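Side-chain contacts in beta-1,3-glucanosyltransferase (Rhizomucor miehei CAU432, PDB 4WTP), which belongs to glycoside hydrolase family 17 and folds as a TIM barrel, with parallel strands on the inside ringed by helices: residues G39-V44 with I221-W226; M98-P103 with A146-Q151; V130-L135 with M184-P189; D167-F172 with Y207-G212. All blocks are in the same frame, centred on the assembly; numbering follows the deposited sequence.

Contact 1: residues G39-V44 with I221-W226; sequences GINYGV and ISETGW
With CG anti to its own carbonyl carbon (chi1 -73°), Asn41 swings its amide off strand 39-41 toward Ser222, and the same first torsion in Glu223 brings its CG up beside that amide. One hydrogen bond joins the two segments: Asn41 ND2 donates to Ser222 O at 2.9 Å, with an N-H...O angle of 160°. The acceptor lies almost in the plane of the Asn41 amide, while seen from the carbonyl the donor is tilted somewhat out of plane.

The fold explains the spacing. These are the first and seventh strands of a TIM barrel, and the CA atoms of Asn41 and Glu223 are still 7.4 Å apart; the short strand 262-263 pairs with 39-41 and, in a closed barrel, comes between it and 219-223, and Tyr263 O is a second, weak acceptor for Asn41 ND2. On the other branch of the amide, Asn41 OD1 is 3.4 Å from Ser222 O, but as both are acceptors nothing binds there; OD1 instead takes a hydrogen bond from Arg70. With both branches engaged, the amide is held against flipping.

Glu223 comes in at about a right angle to Asn41, its carboxylate plane turned 86° from the amide. The touch is through its CG, 3.9 Å from Asn41 ND2, and the chain then extends onward past the amide, with Phe72 and Phe188 against it. In the conformer given, the hydroxyl of Ser222 faces the other way and hydrogen-bonds Asn186 OD1 on strand 182-186.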
loop_
_atom_site.group_PDB
_atom_site.type_symbol
_atom_site.label_atom_id
_atom_site.label_comp_id
_atom_site.label_asym_id
_atom_site.label_seq_id
_atom_site.Cartn_x
_atom_site.Cartn_y
_atom_site.Cartn_z
ATOM N N GLY A 39 -1.615 -8.652 2.256
ATOM C CA GLY A 39 -2.422 -7.541 2.742
ATOM C C GLY A 39 -2.979 -6.762 1.583
ATOM O O GLY A 39 -2.576 -6.981 0.444
ATOM N N ILE A 40 -3.932 -5.874 1.860
ATOM C CA ILE A 40 -4.583 -5.098 0.798
ATOM C C ILE A 40 -4.641 -3.625 1.189
ATOM O O ILE A 40 -4.988 -3.256 2.340
ATOM C CB ILE A 40 -6.014 -5.624 0.515
ATOM C CG1 ILE A 40 -6.032 -7.111 0.183
ATOM C CG2 ILE A 40 -6.604 -4.930 -0.688
ATOM C CD1 ILE A 40 -7.425 -7.701 0.101
ATOM N N ASN A 41 -4.294 -2.771 0.223
ATOM C CA ASN A 41 -4.394 -1.345 0.380
ATOM C C ASN A 41 -5.853 -0.904 0.464
ATOM O O ASN A 41 -6.678 -1.361 -0.331
ATOM C CB ASN A 41 -3.697 -0.647 -0.780
ATOM C CG ASN A 41 -2.184 -0.757 -0.664
ATOM O OD1 ASN A 41 -1.587 -0.332 0.336
ATOM N ND2 ASN A 41 -1.562 -1.360 -1.649
ATOM N N TYR A 42 -6.143 -0.012 1.402
ATOM C CA TYR A 42 -7.503 0.426 1.666
ATOM C C TYR A 42 -7.604 1.926 1.559
ATOM O O TYR A 42 -7.091 2.645 2.413
ATOM C CB TYR A 42 -7.939 -0.087 3.055
ATOM C CG TYR A 42 -9.289 0.412 3.488
ATOM C CD1 TYR A 42 -10.445 -0.108 2.923
ATOM C CD2 TYR A 42 -9.408 1.429 4.440
ATOM C CE1 TYR A 42 -11.695 0.344 3.310
ATOM C CE2 TYR A 42 -10.655 1.895 4.853
ATOM C CZ TYR A 42 -11.796 1.329 4.295
ATOM O OH TYR A 42 -13.043 1.770 4.676
ATOM N N GLY A 43 -8.283 2.397 0.516
ATOM C CA GLY A 43 -8.372 3.824 0.252
ATOM C C GLY A 43 -9.431 4.511 1.086
ATOM O O GLY A 43 -10.432 3.911 1.432
ATOM N N VAL A 44 -9.183 5.776 1.404
ATOM C CA VAL A 44 -10.107 6.602 2.168
ATOM C C VAL A 44 -10.536 7.830 1.361
ATOM O O VAL A 44 -9.684 8.568 0.866
ATOM C CB VAL A 44 -9.434 7.049 3.483
ATOM C CG1 VAL A 44 -10.088 8.321 4.030
ATOM C CG2 VAL A 44 -9.451 5.909 4.488
ATOM N N ILE A 221 6.522 -5.088 -1.316
ATOM C CA ILE A 221 5.815 -4.305 -2.348
ATOM C C ILE A 221 4.636 -3.608 -1.688
ATOM O O ILE A 221 3.717 -4.267 -1.207
ATOM C CB ILE A 221 5.416 -5.178 -3.552
ATOM C CG1 ILE A 221 6.676 -5.797 -4.190
ATOM C CG2 ILE A 221 4.624 -4.362 -4.569
ATOM C CD1 ILE A 221 6.386 -6.753 -5.334
ATOM N N SER A 222 4.643 -2.277 -1.666
ATOM C CA SER A 222 3.559 -1.538 -1.029
ATOM C C SER A 222 2.365 -1.288 -1.940
ATOM O O SER A 222 1.268 -1.091 -1.439
ATOM C CB SER A 222 4.072 -0.226 -0.458
ATOM O OG SER A 222 5.014 0.314 -1.353
ATOM N N GLU A 223 2.582 -1.289 -3.257
ATOM C CA GLU A 223 1.461 -1.089 -4.192
ATOM C C GLU A 223 1.786 -1.677 -5.550
ATOM O O GLU A 223 2.867 -1.392 -6.128
ATOM C CB GLU A 223 1.158 0.398 -4.471
ATOM C CG GLU A 223 0.714 1.289 -3.348
ATOM C CD GLU A 223 0.651 2.731 -3.784
ATOM O OE1 GLU A 223 0.999 3.046 -4.928
ATOM O OE2 GLU A 223 0.328 3.578 -2.969
ATOM N N THR A 224 0.816 -2.422 -6.097
ATOM C CA THR A 224 0.730 -2.669 -7.533
ATOM C C THR A 224 -0.693 -3.158 -7.794
ATOM O O THR A 224 -1.362 -3.665 -6.886
ATOM C CB THR A 224 1.749 -3.699 -8.037
ATOM O OG1 THR A 224 1.783 -3.604 -9.460
ATOM C CG2 THR A 224 1.336 -5.132 -7.677
ATOM N N GLY A 225 -1.157 -2.966 -9.021
ATOM C CA GLY A 225 -2.517 -3.343 -9.399
ATOM C C GLY A 225 -2.741 -3.009 -10.859
ATOM O O GLY A 225 -1.825 -2.530 -11.537
ATOM N N TRP A 226 -3.970 -3.214 -11.340
ATOM C CA TRP A 226 -4.279 -3.105 -12.754
ATOM C C TRP A 226 -5.753 -2.750 -12.842
ATOM O O TRP A 226 -6.600 -3.398 -12.188
ATOM C CB TRP A 226 -4.020 -4.441 -13.470
ATOM C CG TRP A 226 -4.078 -4.325 -14.960
ATOM C CD1 TRP A 226 -5.218 -4.245 -15.765
ATOM C CD2 TRP A 226 -2.935 -4.204 -15.857
ATOM N NE1 TRP A 226 -4.833 -4.150 -17.088
ATOM C CE2 TRP A 226 -3.474 -4.128 -17.199
ATOM C CE3 TRP A 226 -1.559 -4.222 -15.691
ATOM C CZ2 TRP A 226 -2.660 -4.032 -18.309
ATOM C CZ3 TRP A 226 -0.756 -4.088 -16.823
ATOM C CH2 TRP A 226 -1.291 -4.010 -18.105
#

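Contact 2: residues M98-P103 with A146-Q151; sequences MWIDRP and ANYIKQ. With EDO (1,2-ethanediol), chain C.
Ile100 and Tyr148 have their CA atoms 10.4 Å apart, so the irregular segment 98-103 and the helical segment 146-151 meet through side chains, with no hydrogen bond between them. Tyr148 spans most of the gap: its CG stands anti to the backbone N (chi1 -177°), and the ring reaches straight off the helix into the segment opposite. Met98 comes from the opposite direction, its chain bent at the last torsion (chi3 75°) so that the methyl CE ends 3.4 Å from Tyr148 OH. Ile100 slides alongside the ring the other way; CD1 lies 4.0 Å from Tyr148 CE2, and CG2 is 3.8 Å from Tyr148 OH. Both hydrophobic chains approach the ring obliquely. The buried phenol is not left without a polar partner, since OH hydrogen-bonds Phe106 O on helix 104-119, and the Phe106 ring meets Tyr148 edge-to-face.

On either side of Ile100 along the chain, Asp101 ties the segment to itself. Trp99 NE1 reaches Asp101 OD2 at 2.8 Å from above the carboxylate plane, while Arg102 N makes a short bond to Asp101 OD1, 2.6 Å, on the anti side but 32° out of the carboxylate plane. A 1,2-ethanediol molecule, probably from the crystallisation liquor, makes a weak and doubtful hydrogen bond to Asp101 O.

Segment 98-103 leads from strand 93-98 into helix 104-119, and Tyr148 belongs to the helix that follows strand 125-132; aromatic and aliphatic side chains thus fill the seam between successive beta-alpha units in the outer layer of a TIM barrel.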
loop_
_atom_site.group_PDB
_atom_site.type_symbol
_atom_site.label_atom_id
_atom_site.label_comp_id
_atom_site.label_asym_id
_atom_site.label_seq_id
_atom_site.Cartn_x
_atom_site.Cartn_y
_atom_site.Cartn_z
ATOM N N MET A 98 2.035 7.068 6.704
ATOM C CA MET A 98 2.078 8.506 6.942
ATOM C C MET A 98 2.062 9.184 5.594
ATOM O O MET A 98 2.793 8.780 4.676
ATOM C CB MET A 98 3.368 8.903 7.669
ATOM C CG MET A 98 3.593 8.189 9.004
ATOM S SD MET A 98 5.138 8.628 9.869
ATOM C CE MET A 98 4.709 10.277 10.505
ATOM N N TRP A 99 1.226 10.210 5.452
ATOM C CA TRP A 99 1.134 10.930 4.189
ATOM C C TRP A 99 1.853 12.244 4.247
ATOM O O TRP A 99 1.321 13.227 4.781
ATOM C CB TRP A 99 -0.316 11.122 3.727
ATOM C CG TRP A 99 -0.293 11.609 2.318
ATOM C CD1 TRP A 99 -0.386 12.911 1.872
ATOM C CD2 TRP A 99 -0.004 10.811 1.152
ATOM N NE1 TRP A 99 -0.232 12.965 0.510
ATOM C CE2 TRP A 99 0.008 11.728 0.020
ATOM C CE3 TRP A 99 0.221 9.464 0.939
ATOM C CZ2 TRP A 99 0.231 11.286 -1.269
ATOM C CZ3 TRP A 99 0.440 9.025 -0.359
ATOM C CH2 TRP A 99 0.429 9.912 -1.439
ATOM N N ILE A 100 3.078 12.267 3.738
ATOM C CA ILE A 100 3.881 13.484 3.766
ATOM C C ILE A 100 4.085 13.968 2.337
ATOM O O ILE A 100 4.347 13.176 1.441
ATOM C CB ILE A 100 5.198 13.331 4.561
ATOM C CG1 ILE A 100 5.950 12.097 4.068
ATOM C CG2 ILE A 100 4.958 13.201 6.089
ATOM C CD1 ILE A 100 7.343 11.962 4.637
ATOM N N ASP A 101 3.864 15.268 2.143
ATOM C CA ASP A 101 4.141 15.952 0.863
ATOM C C ASP A 101 4.433 17.449 1.054
ATOM O O ASP A 101 5.599 17.859 1.049
ATOM C CB ASP A 101 3.058 15.675 -0.201
ATOM C CG ASP A 101 1.656 15.888 0.308
ATOM O OD1 ASP A 101 1.459 16.542 1.361
ATOM O OD2 ASP A 101 0.729 15.401 -0.378
ATOM N N ARG A 102 3.409 18.258 1.321
ATOM C CA ARG A 102 3.655 19.692 1.538
ATOM C C ARG A 102 4.331 19.880 2.905
ATOM O O ARG A 102 4.130 19.048 3.816
ATOM C CB ARG A 102 2.365 20.510 1.400
ATOM C CG ARG A 102 1.377 20.372 2.541
ATOM C CD ARG A 102 0.313 21.464 2.435
ATOM N NE ARG A 102 -0.559 21.534 3.607
ATOM C CZ ARG A 102 -1.573 20.702 3.858
ATOM N NH1 ARG A 102 -1.846 19.712 3.014
ATOM N NH2 ARG A 102 -2.311 20.855 4.950
ATOM N N PRO A 103 5.159 20.941 3.049
ATOM C CA PRO A 103 5.923 21.247 4.272
ATOM C C PRO A 103 5.183 21.036 5.608
ATOM O O PRO A 103 5.756 20.459 6.522
ATOM C CB PRO A 103 6.289 22.712 4.074
ATOM C CG PRO A 103 6.486 22.814 2.589
ATOM C CD PRO A 103 5.578 21.796 1.931
ATOM N N ALA A 146 15.638 11.292 5.059
ATOM C CA ALA A 146 16.364 10.381 5.941
ATOM C C ALA A 146 16.330 10.842 7.402
ATOM O O ALA A 146 16.063 10.047 8.326
ATOM C CB ALA A 146 17.802 10.231 5.485
ATOM N N ASN A 147 16.576 12.140 7.617
ATOM C CA ASN A 147 16.495 12.700 8.967
ATOM C C ASN A 147 15.104 12.543 9.596
ATOM O O ASN A 147 14.981 12.239 10.797
ATOM C CB ASN A 147 16.899 14.165 8.918
ATOM C CG ASN A 147 18.377 14.340 8.598
ATOM O OD1 ASN A 147 19.160 13.382 8.657
ATOM N ND2 ASN A 147 18.758 15.554 8.234
ATOM N N TYR A 148 14.056 12.749 8.799
ATOM C CA TYR A 148 12.704 12.633 9.300
ATOM C C TYR A 148 12.422 11.166 9.682
ATOM O O TYR A 148 11.838 10.890 10.749
ATOM C CB TYR A 148 11.735 13.102 8.220
ATOM C CG TYR A 148 10.290 13.112 8.628
ATOM C CD1 TYR A 148 9.801 14.084 9.484
ATOM C CD2 TYR A 148 9.406 12.153 8.154
ATOM C CE1 TYR A 148 8.457 14.123 9.835
ATOM C CE2 TYR A 148 8.073 12.165 8.522
ATOM C CZ TYR A 148 7.602 13.160 9.348
ATOM O OH TYR A 148 6.278 13.159 9.678
ATOM N N ILE A 149 12.853 10.234 8.832
ATOM C CA ILE A 149 12.695 8.813 9.134
ATOM C C ILE A 149 13.380 8.452 10.444
ATOM O O ILE A 149 12.822 7.722 11.279
ATOM C CB ILE A 149 13.210 7.918 7.973
ATOM C CG1 ILE A 149 12.360 8.160 6.726
ATOM C CG2 ILE A 149 13.247 6.447 8.406
ATOM C CD1 ILE A 149 12.985 7.674 5.429
ATOM N N LYS A 150 14.600 8.948 10.619
ATOM C CA LYS A 150 15.346 8.700 11.849
ATOM C C LYS A 150 14.523 9.152 13.075
ATOM O O LYS A 150 14.433 8.431 14.083
ATOM C CB LYS A 150 16.692 9.439 11.780
ATOM C CG LYS A 150 17.586 9.318 13.006
ATOM C CD LYS A 150 19.014 9.745 12.673
ATOM C CE LYS A 150 19.087 10.780 11.548
ATOM N NZ LYS A 150 19.023 12.194 12.012
ATOM N N GLN A 151 13.938 10.351 12.997
ATOM C CA GLN A 151 13.093 10.894 14.076
ATOM C C GLN A 151 11.833 10.053 14.313
ATOM O O GLN A 151 11.443 9.795 15.447
ATOM C CB GLN A 151 12.725 12.350 13.790
ATOM C CG GLN A 151 13.922 13.288 13.872
ATOM C CD GLN A 151 13.731 14.592 13.114
ATOM O OE1 GLN A 151 12.706 14.815 12.459
ATOM N NE2 GLN A 151 14.727 15.470 13.200
HETATM C C1 EDO C . 6.558 20.650 -0.734
HETATM O O1 EDO C . 7.342 21.854 -0.664
HETATM C C2 EDO C . 7.376 19.517 -0.167
HETATM O O2 EDO C . 7.454 19.584 1.259
#

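Contact 3: residues V130-L135 with M184-P189; sequences VGSEVL and MMNAFP
Asn186 points its amide at Ser132 and Glu133, so that one NH2 group bridges to the end of strand 125-132 and the residue that follows it, over the intervening strand 163-167, at the C-terminal rim where TIM barrels carry their active sites. CG of Asn186 is anti to its carbonyl carbon (chi1 -64°), and this sends ND2 between the two acceptors, one for each N-H. The hydrogen nearer OD1 goes to Ser132 OG at 2.9 Å, almost within the amide plane. The other goes to Glu133 OE2 at 3.1 Å, somewhat off that plane.

Glu133 lies slantwise to Asn186, carboxylate and amide planes 60° apart, and OE2 receives the N-H on its anti side, 26° out of the carboxylate plane. The backbone of Glu133 has positive, left-handed angles just past the strand end, and from there its extended side chain runs up to the amide; CG passes 3.6 Å from Asn186 ND2.

Ser222 also reaches the other branch, Asn186 OD1. The two ND2 bonds and a water fix the amide's rotation: the water accepts from Ser132 OG at 3.1 Å and donates to Asn186 OD1 at 2.8 Å.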
loop_
_atom_site.group_PDB
_atom_site.type_symbol
_atom_site.label_atom_id
_atom_site.label_comp_id
_atom_site.label_asym_id
_atom_site.label_seq_id
_atom_site.Cartn_x
_atom_site.Cartn_y
_atom_site.Cartn_z
ATOM N N VAL A 130 6.676 5.599 6.079
ATOM C CA VAL A 130 6.955 7.013 6.261
ATOM C C VAL A 130 6.971 7.668 4.887
ATOM O O VAL A 130 8.021 7.829 4.267
ATOM C CB VAL A 130 8.276 7.241 7.035
ATOM C CG1 VAL A 130 8.448 8.726 7.345
ATOM C CG2 VAL A 130 8.279 6.400 8.308
ATOM N N GLY A 131 5.777 8.020 4.417
ATOM C CA GLY A 131 5.622 8.618 3.102
ATOM C C GLY A 131 5.489 7.604 1.989
ATOM O O GLY A 131 5.960 6.459 2.090
ATOM N N SER A 132 4.870 8.047 0.908
ATOM C CA SER A 132 4.789 7.263 -0.324
ATOM C C SER A 132 5.053 8.181 -1.499
ATOM O O SER A 132 4.351 9.190 -1.675
ATOM C CB SER A 132 3.387 6.665 -0.468
ATOM O OG SER A 132 3.253 5.981 -1.715
ATOM N N GLU A 133 6.111 7.874 -2.242
ATOM C CA GLU A 133 6.528 8.658 -3.419
ATOM C C GLU A 133 6.965 10.078 -3.080
ATOM O O GLU A 133 6.853 10.983 -3.917
ATOM C CB GLU A 133 5.506 8.590 -4.557
ATOM C CG GLU A 133 5.561 7.191 -5.164
ATOM C CD GLU A 133 4.496 6.923 -6.193
ATOM O OE1 GLU A 133 4.067 7.874 -6.874
ATOM O OE2 GLU A 133 4.098 5.743 -6.356
ATOM N N VAL A 134 7.520 10.260 -1.886
ATOM C CA VAL A 134 8.040 11.576 -1.481
ATOM C C VAL A 134 9.155 12.063 -2.415
ATOM O O VAL A 134 9.162 13.230 -2.823
ATOM C CB VAL A 134 8.527 11.548 -0.024
ATOM C CG1 VAL A 134 9.253 12.842 0.357
ATOM C CG2 VAL A 134 7.343 11.290 0.897
ATOM N N LEU A 135 10.100 11.173 -2.727
ATOM C CA LEU A 135 11.192 11.515 -3.626
ATOM C C LEU A 135 10.766 11.515 -5.098
ATOM O O LEU A 135 11.205 12.378 -5.866
ATOM C CB LEU A 135 12.392 10.611 -3.396
ATOM C CG LEU A 135 13.016 10.695 -2.004
ATOM C CD1 LEU A 135 14.223 9.770 -1.954
ATOM C CD2 LEU A 135 13.443 12.119 -1.643
ATOM N N MET A 184 9.779 -0.474 0.706
ATOM C CA MET A 184 8.553 -0.904 0.032
ATOM C C MET A 184 8.440 -0.233 -1.330
ATOM O O MET A 184 8.509 0.996 -1.460
ATOM C CB MET A 184 7.302 -0.575 0.847
ATOM C CG MET A 184 7.282 -1.134 2.261
ATOM S SD MET A 184 5.596 -1.164 3.071
ATOM C CE MET A 184 4.979 -2.745 2.416
ATOM N N MET A 185 8.263 -1.040 -2.347
ATOM C CA MET A 185 8.127 -0.559 -3.716
ATOM C C MET A 185 6.698 -0.312 -4.169
ATOM O O MET A 185 5.845 -1.121 -3.995
ATOM C CB MET A 185 8.733 -1.600 -4.644
ATOM C CG MET A 185 8.793 -1.176 -6.129
ATOM S SD MET A 185 9.505 -2.421 -7.343
ATOM C CE MET A 185 8.202 -3.729 -7.387
ATOM N N ASN A 186 6.503 0.832 -4.807
ATOM C CA ASN A 186 5.250 1.069 -5.552
ATOM C C ASN A 186 5.617 0.921 -7.005
ATOM O O ASN A 186 6.555 1.592 -7.474
ATOM C CB ASN A 186 4.766 2.507 -5.384
ATOM C CG ASN A 186 4.394 2.881 -3.965
ATOM O OD1 ASN A 186 4.107 2.054 -3.119
ATOM N ND2 ASN A 186 4.330 4.179 -3.731
ATOM N N ALA A 187 4.902 0.087 -7.749
ATOM C CA ALA A 187 5.195 -0.047 -9.181
ATOM C C ALA A 187 3.938 -0.451 -9.903
ATOM O O ALA A 187 3.277 -1.419 -9.501
ATOM C CB ALA A 187 6.291 -1.091 -9.412
ATOM N N PHE A 188 3.646 0.221 -11.009
ATOM C CA PHE A 188 2.514 -0.115 -11.850
ATOM C C PHE A 188 2.932 -0.207 -13.300
ATOM O O PHE A 188 2.942 0.816 -14.013
ATOM C CB PHE A 188 1.437 0.959 -11.742
ATOM C CG PHE A 188 0.756 1.008 -10.394
ATOM C CD1 PHE A 188 1.333 1.741 -9.342
ATOM C CD2 PHE A 188 -0.476 0.357 -10.184
ATOM C CE1 PHE A 188 0.714 1.800 -8.100
ATOM C CE2 PHE A 188 -1.107 0.433 -8.938
ATOM C CZ PHE A 188 -0.502 1.144 -7.906
ATOM N N PRO A 189 3.219 -1.429 -13.777
ATOM C CA PRO A 189 3.476 -1.613 -15.195
ATOM C C PRO A 189 2.399 -1.000 -16.117
ATOM O O PRO A 189 2.722 -0.562 -17.235
ATOM C CB PRO A 189 3.573 -3.129 -15.316
ATOM C CG PRO A 189 4.228 -3.533 -14.011
ATOM C CD PRO A 189 3.587 -2.627 -12.991
HETATM O O HOH W 1 2.460 3.080 -1.039
#

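Contact 4: residues D167-F172 with Y207-G212; sequences DVYYKF and YDQVVG
Val210 and Tyr169 bury the most surface here, with Gln209 next and Phe172 close behind. Val210 splits its two methyls between two partners. CG2 presses on the backbone and root of Tyr169, 3.6 Å from Tyr169 CA and 3.7 Å from Tyr169 CB; CG1 sits over one face of the Phe172 ring, 4.0 Å from Phe172 CD2.

Tyr169 turns its ring along the helix surface. Its CG is placed between backbone N and carbonyl carbon (chi1 72°), which lays the ring beside Gln209, the two side chains pointing the same way. Only one ring corner touches: CD1 is 3.8 Å from Gln209 CB, meeting it obliquely, and the Gln209 amide plane is turned 64° from the ring. The Tyr169 ring is held by more than the helix segment, for Tyr170 CD1 sits over the centre of one face, 3.7 Å above the plane, and His206 stacks on the ring too.

A type I beta turn from Val168 to Lys171 presents these tyrosines, closed by Lys171 N to Val168 O at 3.1 Å. Just before it, Asp167 OD1 uses its anti lone pair to bind Val168 N at 2.8 Å. Val210 and Phe172 both reach Leu183 as well, so the loop after strand 163-167 and helix 196-212 close together over strand 182-186: a beta-alpha loop against a helix, over a strand, as in the outer layer of a TIM barrel.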
loop_
_atom_site.group_PDB
_atom_site.type_symbol
_atom_site.label_atom_id
_atom_site.label_comp_id
_atom_site.label_asym_id
_atom_site.label_seq_id
_atom_site.Cartn_x
_atom_site.Cartn_y
_atom_site.Cartn_z
ATOM N N ASP A 167 8.343 3.996 -2.374
ATOM C CA ASP A 167 8.627 4.843 -3.526
ATOM C C ASP A 167 8.777 3.994 -4.757
ATOM O O ASP A 167 8.719 2.770 -4.684
ATOM C CB ASP A 167 9.864 5.740 -3.279
ATOM C CG ASP A 167 9.705 7.144 -3.894
ATOM O OD1 ASP A 167 9.176 7.258 -5.002
ATOM O OD2 ASP A 167 10.061 8.157 -3.245
ATOM N N VAL A 168 9.019 4.647 -5.890
ATOM C CA VAL A 168 9.213 3.952 -7.151
ATOM C C VAL A 168 10.583 3.312 -7.198
ATOM O O VAL A 168 11.452 3.609 -6.355
ATOM C CB VAL A 168 8.998 4.889 -8.352
ATOM C CG1 VAL A 168 7.578 5.399 -8.329
ATOM C CG2 VAL A 168 10.001 6.036 -8.344
ATOM N N TYR A 169 10.795 2.428 -8.164
ATOM C CA TYR A 169 11.926 1.508 -8.061
ATOM C C TYR A 169 13.301 2.170 -8.148
ATOM O O TYR A 169 14.288 1.591 -7.676
ATOM C CB TYR A 169 11.803 0.367 -9.061
ATOM C CG TYR A 169 12.029 0.749 -10.512
ATOM C CD1 TYR A 169 13.314 0.723 -11.073
ATOM C CD2 TYR A 169 10.952 1.102 -11.321
ATOM C CE1 TYR A 169 13.510 1.065 -12.408
ATOM C CE2 TYR A 169 11.137 1.452 -12.651
ATOM C CZ TYR A 169 12.420 1.430 -13.179
ATOM O OH TYR A 169 12.609 1.758 -14.497
ATOM N N TYR A 170 13.337 3.374 -8.719
ATOM C CA TYR A 170 14.587 4.108 -8.918
ATOM C C TYR A 170 14.776 5.251 -7.895
ATOM O O TYR A 170 15.635 6.118 -8.093
ATOM C CB TYR A 170 14.629 4.614 -10.373
ATOM C CG TYR A 170 13.410 5.406 -10.797
ATOM C CD1 TYR A 170 12.280 4.772 -11.340
ATOM C CD2 TYR A 170 13.389 6.788 -10.677
ATOM C CE1 TYR A 170 11.168 5.500 -11.732
ATOM C CE2 TYR A 170 12.276 7.527 -11.048
ATOM C CZ TYR A 170 11.180 6.888 -11.603
ATOM O OH TYR A 170 10.076 7.622 -11.968
ATOM N N LYS A 171 13.985 5.289 -6.822
ATOM C CA LYS A 171 14.071 6.356 -5.805
ATOM C C LYS A 171 14.345 5.827 -4.384
ATOM O O LYS A 171 13.655 6.155 -3.418
ATOM C CB LYS A 171 12.784 7.158 -5.794
ATOM C CG LYS A 171 12.629 8.102 -6.962
ATOM C CD LYS A 171 13.748 9.126 -7.009
ATOM C CE LYS A 171 13.409 10.168 -8.046
ATOM N NZ LYS A 171 14.460 11.216 -8.092
ATOM N N PHE A 172 15.379 5.018 -4.275
ATOM C CA PHE A 172 15.846 4.531 -2.976
ATOM C C PHE A 172 17.338 4.878 -2.787
ATOM O O PHE A 172 18.195 4.010 -2.853
ATOM C CB PHE A 172 15.585 3.040 -2.832
ATOM C CG PHE A 172 14.144 2.727 -2.527
ATOM C CD1 PHE A 172 13.682 2.800 -1.208
ATOM C CD2 PHE A 172 13.240 2.384 -3.547
ATOM C CE1 PHE A 172 12.345 2.514 -0.904
ATOM C CE2 PHE A 172 11.912 2.101 -3.240
ATOM C CZ PHE A 172 11.472 2.186 -1.934
ATOM N N TYR A 207 11.285 -4.973 -8.953
ATOM C CA TYR A 207 11.592 -5.426 -7.609
ATOM C C TYR A 207 13.083 -5.692 -7.454
ATOM O O TYR A 207 13.676 -5.296 -6.468
ATOM C CB TYR A 207 10.771 -6.683 -7.295
ATOM C CG TYR A 207 11.073 -7.300 -5.964
ATOM C CD1 TYR A 207 10.455 -6.810 -4.815
ATOM C CD2 TYR A 207 12.008 -8.342 -5.839
ATOM C CE1 TYR A 207 10.733 -7.337 -3.581
ATOM C CE2 TYR A 207 12.299 -8.871 -4.584
ATOM C CZ TYR A 207 11.640 -8.371 -3.457
ATOM O OH TYR A 207 11.914 -8.858 -2.185
ATOM N N ASP A 208 13.682 -6.332 -8.451
ATOM C CA ASP A 208 15.109 -6.657 -8.347
ATOM C C ASP A 208 15.966 -5.401 -8.323
ATOM O O ASP A 208 17.019 -5.399 -7.688
ATOM C CB ASP A 208 15.533 -7.580 -9.487
ATOM C CG ASP A 208 15.004 -8.991 -9.320
ATOM O OD1 ASP A 208 14.620 -9.357 -8.183
ATOM O OD2 ASP A 208 15.018 -9.730 -10.320
ATOM N N GLN A 209 15.532 -4.338 -8.996
ATOM C CA GLN A 209 16.249 -3.056 -8.910
ATOM C C GLN A 209 16.188 -2.477 -7.496
ATOM O O GLN A 209 17.147 -1.883 -7.012
ATOM C CB GLN A 209 15.701 -2.037 -9.913
ATOM C CG GLN A 209 15.913 -2.460 -11.356
ATOM C CD GLN A 209 17.363 -2.330 -11.787
ATOM O OE1 GLN A 209 18.116 -1.509 -11.249
ATOM N NE2 GLN A 209 17.768 -3.141 -12.758
ATOM N N VAL A 210 15.061 -2.652 -6.813
ATOM C CA VAL A 210 14.961 -2.189 -5.441
ATOM C C VAL A 210 15.846 -3.047 -4.541
ATOM O O VAL A 210 16.513 -2.526 -3.635
ATOM C CB VAL A 210 13.514 -2.137 -4.933
ATOM C CG1 VAL A 210 13.464 -1.637 -3.486
ATOM C CG2 VAL A 210 12.699 -1.217 -5.809
ATOM N N VAL A 211 15.869 -4.357 -4.768
ATOM C CA VAL A 211 16.839 -5.186 -4.063
ATOM C C VAL A 211 18.256 -4.639 -4.304
ATOM O O VAL A 211 19.080 -4.620 -3.364
ATOM C CB VAL A 211 16.713 -6.693 -4.466
ATOM C CG1 VAL A 211 17.856 -7.526 -3.872
ATOM C CG2 VAL A 211 15.360 -7.245 -4.021
ATOM N N GLY A 212 18.527 -4.206 -5.527
ATOM C CA GLY A 212 19.842 -3.643 -5.845
ATOM C C GLY A 212 20.189 -2.423 -5.002
ATOM O O GLY A 212 21.389 -2.148 -4.771
#

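Contacts 1 and 3 belong to the barrel's inner strands, and contacts 2 and 4 to its outer layer. Along the chain contact 1 spans nearly the whole barrel, from strand 39-41 to 219-223, and the other three fall within that span; contact 3 interleaves with both 2 and 4, while 2 is complete before 4 begins. Contacts 3 and 4 have centres about 9 Å apart and join where Asp167 O meets Asn186 N; contacts 1 and 3, about 11 Å apart, meet on neighbouring strands 219-223 and 182-186. Contact 2 touches contact 3 through Ile100 and Tyr148. In these four contacts, the two inner ones are polar and the two outer ones hydrophobic.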